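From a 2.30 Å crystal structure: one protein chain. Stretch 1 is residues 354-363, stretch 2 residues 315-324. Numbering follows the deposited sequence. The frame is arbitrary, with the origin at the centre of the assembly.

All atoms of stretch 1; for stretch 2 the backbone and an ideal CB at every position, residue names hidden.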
# COMPACT_ATOMS: atom_id res chain seq x y z
N ASP A 354 13.08 -2.73 -12.28
CA ASP A 354 12.04 -3.42 -12.97
C ASP A 354 12.48 -4.73 -13.55
O ASP A 354 11.70 -5.70 -13.63
CB ASP A 354 11.51 -2.57 -14.08
CG ASP A 354 10.02 -2.41 -13.99
OD1 ASP A 354 9.53 -1.74 -12.99
OD2 ASP A 354 9.36 -3.04 -14.87
N LYS A 355 13.71 -4.72 -14.05
CA LYS A 355 14.28 -5.89 -14.63
C LYS A 355 14.52 -6.93 -13.53
O LYS A 355 14.18 -8.09 -13.72
CB LYS A 355 15.55 -5.54 -15.38
CG LYS A 355 16.23 -6.72 -16.06
CD LYS A 355 17.48 -7.07 -15.28
CE LYS A 355 17.71 -8.56 -15.28
NZ LYS A 355 18.82 -8.85 -14.33
N ASN A 356 15.07 -6.52 -12.38
CA ASN A 356 15.11 -7.41 -11.25
C ASN A 356 13.74 -8.00 -10.91
O ASN A 356 13.63 -9.19 -10.68
CB ASN A 356 15.69 -6.73 -10.01
CG ASN A 356 17.10 -6.19 -10.23
OD1 ASN A 356 17.56 -5.33 -9.48
ND2 ASN A 356 17.81 -6.71 -11.23
N THR A 357 12.70 -7.18 -10.86
CA THR A 357 11.38 -7.69 -10.53
C THR A 357 10.90 -8.70 -11.56
O THR A 357 10.48 -9.78 -11.24
CB THR A 357 10.35 -6.55 -10.48
OG1 THR A 357 10.73 -5.68 -9.41
CG2 THR A 357 8.96 -7.09 -10.22
N TRP A 358 10.90 -8.28 -12.81
CA TRP A 358 10.52 -9.16 -13.89
C TRP A 358 11.28 -10.52 -13.89
O TRP A 358 10.67 -11.57 -14.11
CB TRP A 358 10.78 -8.45 -15.20
CG TRP A 358 9.63 -7.71 -15.72
CD1 TRP A 358 9.48 -6.36 -15.78
CD2 TRP A 358 8.47 -8.27 -16.31
NE1 TRP A 358 8.28 -6.04 -16.37
CE2 TRP A 358 7.63 -7.20 -16.68
CE3 TRP A 358 8.04 -9.58 -16.55
CZ2 TRP A 358 6.41 -7.39 -17.28
CZ3 TRP A 358 6.84 -9.77 -17.14
CH2 TRP A 358 6.02 -8.69 -17.49
N MET A 359 12.58 -10.50 -13.61
CA MET A 359 13.36 -11.71 -13.57
C MET A 359 13.04 -12.59 -12.37
O MET A 359 12.92 -13.81 -12.49
CB MET A 359 14.84 -11.41 -13.58
CG MET A 359 15.41 -11.41 -14.99
SD MET A 359 16.92 -12.39 -15.18
CE MET A 359 17.81 -12.04 -13.67
N GLU A 360 12.94 -11.98 -11.20
CA GLU A 360 12.63 -12.72 -10.00
C GLU A 360 11.32 -13.46 -10.25
O GLU A 360 11.23 -14.65 -10.00
CB GLU A 360 12.48 -11.76 -8.84
CG GLU A 360 12.58 -12.37 -7.46
CD GLU A 360 12.57 -11.30 -6.37
OE1 GLU A 360 13.57 -11.19 -5.63
OE2 GLU A 360 11.57 -10.53 -6.26
N LEU A 361 10.34 -12.78 -10.82
CA LEU A 361 9.05 -13.40 -10.96
C LEU A 361 9.05 -14.41 -12.08
O LEU A 361 8.43 -15.44 -11.97
CB LEU A 361 7.96 -12.36 -11.14
CG LEU A 361 7.75 -11.42 -9.93
CD1 LEU A 361 7.00 -10.18 -10.38
CD2 LEU A 361 6.99 -12.14 -8.82
N LEU A 362 9.78 -14.12 -13.15
CA LEU A 362 9.87 -15.05 -14.25
C LEU A 362 10.53 -16.33 -13.82
O LEU A 362 10.04 -17.40 -14.10
CB LEU A 362 10.65 -14.45 -15.42
CG LEU A 362 9.81 -13.62 -16.37
CD1 LEU A 362 10.68 -12.73 -17.24
CD2 LEU A 362 8.92 -14.51 -17.21
N GLU A 363 11.64 -16.24 -13.12
CA GLU A 363 12.31 -17.45 -12.68
C GLU A 363 11.39 -18.28 -11.76
O GLU A 363 11.28 -19.50 -11.93
CB GLU A 363 13.63 -17.10 -11.98
CG GLU A 363 14.72 -16.56 -12.92
CD GLU A 363 15.96 -16.04 -12.17
OE1 GLU A 363 15.81 -15.52 -11.04
OE2 GLU A 363 17.08 -16.15 -12.72
N UNK A 315 5.43 -20.81 -23.52
CA UNK A 315 5.11 -21.71 -22.44
C UNK A 315 6.25 -21.73 -21.45
O UNK A 315 7.41 -22.02 -21.79
CB UNK A 315 4.82 -23.12 -22.97
N UNK A 316 5.91 -21.43 -20.20
CA UNK A 316 6.89 -21.25 -19.17
C UNK A 316 7.59 -22.53 -18.82
O UNK A 316 8.66 -22.49 -18.24
CB UNK A 316 6.24 -20.65 -17.92
N UNK A 317 7.02 -23.68 -19.18
CA UNK A 317 7.71 -24.95 -18.92
C UNK A 317 8.77 -25.31 -19.96
O UNK A 317 9.46 -26.31 -19.81
CB UNK A 317 6.68 -26.08 -18.85
N UNK A 318 8.87 -24.47 -20.99
CA UNK A 318 9.75 -24.68 -22.14
C UNK A 318 10.63 -23.45 -22.40
O UNK A 318 10.88 -23.08 -23.56
CB UNK A 318 8.92 -25.01 -23.38
N UNK A 319 11.04 -22.78 -21.32
CA UNK A 319 11.95 -21.66 -21.46
C UNK A 319 12.92 -21.57 -20.31
O UNK A 319 12.70 -22.12 -19.23
CB UNK A 319 11.17 -20.35 -21.58
N UNK A 320 13.99 -20.83 -20.59
CA UNK A 320 14.99 -20.45 -19.60
C UNK A 320 15.13 -18.92 -19.59
O UNK A 320 14.89 -18.26 -20.60
CB UNK A 320 16.33 -21.12 -19.90
N UNK A 321 15.58 -18.39 -18.46
CA UNK A 321 15.62 -16.96 -18.25
C UNK A 321 17.07 -16.57 -17.99
O UNK A 321 17.71 -17.15 -17.13
CB UNK A 321 14.71 -16.54 -17.10
N UNK A 322 17.61 -15.60 -18.71
CA UNK A 322 18.98 -15.23 -18.45
C UNK A 322 19.21 -13.71 -18.40
O UNK A 322 18.69 -12.98 -19.21
CB UNK A 322 19.88 -15.85 -19.52
N UNK A 323 19.99 -13.27 -17.43
CA UNK A 323 20.49 -11.89 -17.40
C UNK A 323 21.43 -11.59 -18.55
O UNK A 323 22.10 -12.47 -19.06
CB UNK A 323 21.21 -11.62 -16.08
N UNK A 324 21.56 -10.31 -18.85
CA UNK A 324 22.46 -9.80 -19.87
C UNK A 324 23.56 -8.99 -19.14
O UNK A 324 23.27 -7.96 -18.52
CB UNK A 324 21.71 -8.95 -20.90

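Stretch 1 is a continuous helical segment, and the strand of stretch 2, around position 321, runs roughly antiparallel to it at 151°. The helix offers Lys355, Met359, Leu362 and Glu363 to this strand.

Position 315 lies beyond the reach of the helix, so almost any side chain is compatible; it is Lys315. At 316 the CA-to-CB bond points toward the helix, yet no atom of stretch 1 lies within 5.5 Å of the ideal CB. A side chain must be long to make contact, and the methyls of Leu362 favour an apolar one, such as leucine or methionine. The residue is Leu316, and its CD2 comes to 4.4 Å from CD2 of Leu362.

Positions 317 and 318 are out of reach and place little constraint on the choice; they are Asn317 and Ala318. The backbone at 319 is extended (-145/161), which suits β-branched residues, although the helix provides no neighbour; the residue is Val319. Position 320 is likewise remote and is occupied by Leu320.

Position 321 is the centre of the contact. Its CA lies 6.5 Å from CA of Glu363, and its CB points toward the helix, with the ideal CB 4.2 Å from CG of Glu363, 4.9 Å from CB of Leu362 and 5.1 Å from SD of Met359. This largely aliphatic setting suits valine, isoleucine or leucine, and the extended phi/psi of -121/127° favours the β-branched pair, valine and isoleucine. Ile321 fills it: CD1 packs 4.1 Å from CB of Leu362, and CG2 lies 3.8 Å from SD of Met359. Its CB also rests 4.1 Å from CG of Glu363, against the aliphatic part of that side chain.

At 322 the strand alternation turns CB away, so a long or polar residue is easily accommodated; the residue is Arg322, with its CA-to-CB bond directed away from the helix; its backbone C lies 4.2 Å from SD of Met359.

Position 323 points sideways, with the ideal CB 4.0 Å from NZ of Lys355 and 4.2 Å from CE of Met359. A small side chain with an acceptor suits this site, such as serine or threonine. In Ser323, OG accepts a hydrogen bond from NZ of Lys355 at 2.9 Å, and CE of Met359 lies 3.2 Å from the same OG.

Position 324 makes no direct contact and is permissive; it is Val324, whose backbone N donates to a water at 3.1 Å that also accepts a weak hydrogen bond from NZ of Lys355 at 3.3 Å.

Stretch 2, residues 315-324: KLNAVLIRSV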
# COMPACT_ATOMS: atom_id res chain seq x y z
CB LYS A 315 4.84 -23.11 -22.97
CG LYS A 315 3.69 -23.17 -23.97
CD LYS A 315 3.04 -24.54 -23.91
CE LYS A 315 2.09 -24.81 -25.07
NZ LYS A 315 2.76 -25.55 -26.17
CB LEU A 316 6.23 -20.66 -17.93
CG LEU A 316 5.68 -19.23 -18.05
CD1 LEU A 316 4.95 -18.86 -16.79
CD2 LEU A 316 6.76 -18.20 -18.34
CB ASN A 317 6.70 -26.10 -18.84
CG ASN A 317 5.89 -26.24 -20.09
OD1 ASN A 317 6.20 -25.67 -21.12
ND2 ASN A 317 4.82 -26.98 -19.99
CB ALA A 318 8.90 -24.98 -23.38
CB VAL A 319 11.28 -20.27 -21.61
CG1 VAL A 319 10.24 -20.21 -22.72
CG2 VAL A 319 10.67 -19.82 -20.31
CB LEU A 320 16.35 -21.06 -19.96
CG LEU A 320 16.38 -22.58 -20.07
CD1 LEU A 320 17.80 -23.00 -20.42
CD2 LEU A 320 15.90 -23.28 -18.81
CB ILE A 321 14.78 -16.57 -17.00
CG1 ILE A 321 13.35 -17.13 -17.10
CG2 ILE A 321 14.76 -15.07 -16.78
CD1 ILE A 321 12.54 -16.61 -18.28
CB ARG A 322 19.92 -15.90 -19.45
CG ARG A 322 21.41 -15.82 -19.08
CD ARG A 322 22.21 -16.48 -20.19
NE ARG A 322 23.65 -16.28 -20.14
CZ ARG A 322 24.52 -17.08 -19.53
NH1 ARG A 322 24.12 -18.12 -18.80
NH2 ARG A 322 25.82 -16.83 -19.63
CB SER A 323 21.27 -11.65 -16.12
OG SER A 323 20.47 -11.08 -15.14
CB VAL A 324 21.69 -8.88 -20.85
CG1 VAL A 324 22.59 -8.36 -21.97
CG2 VAL A 324 20.47 -9.61 -21.42
O HOH W 1 20.42 -8.06 -17.05
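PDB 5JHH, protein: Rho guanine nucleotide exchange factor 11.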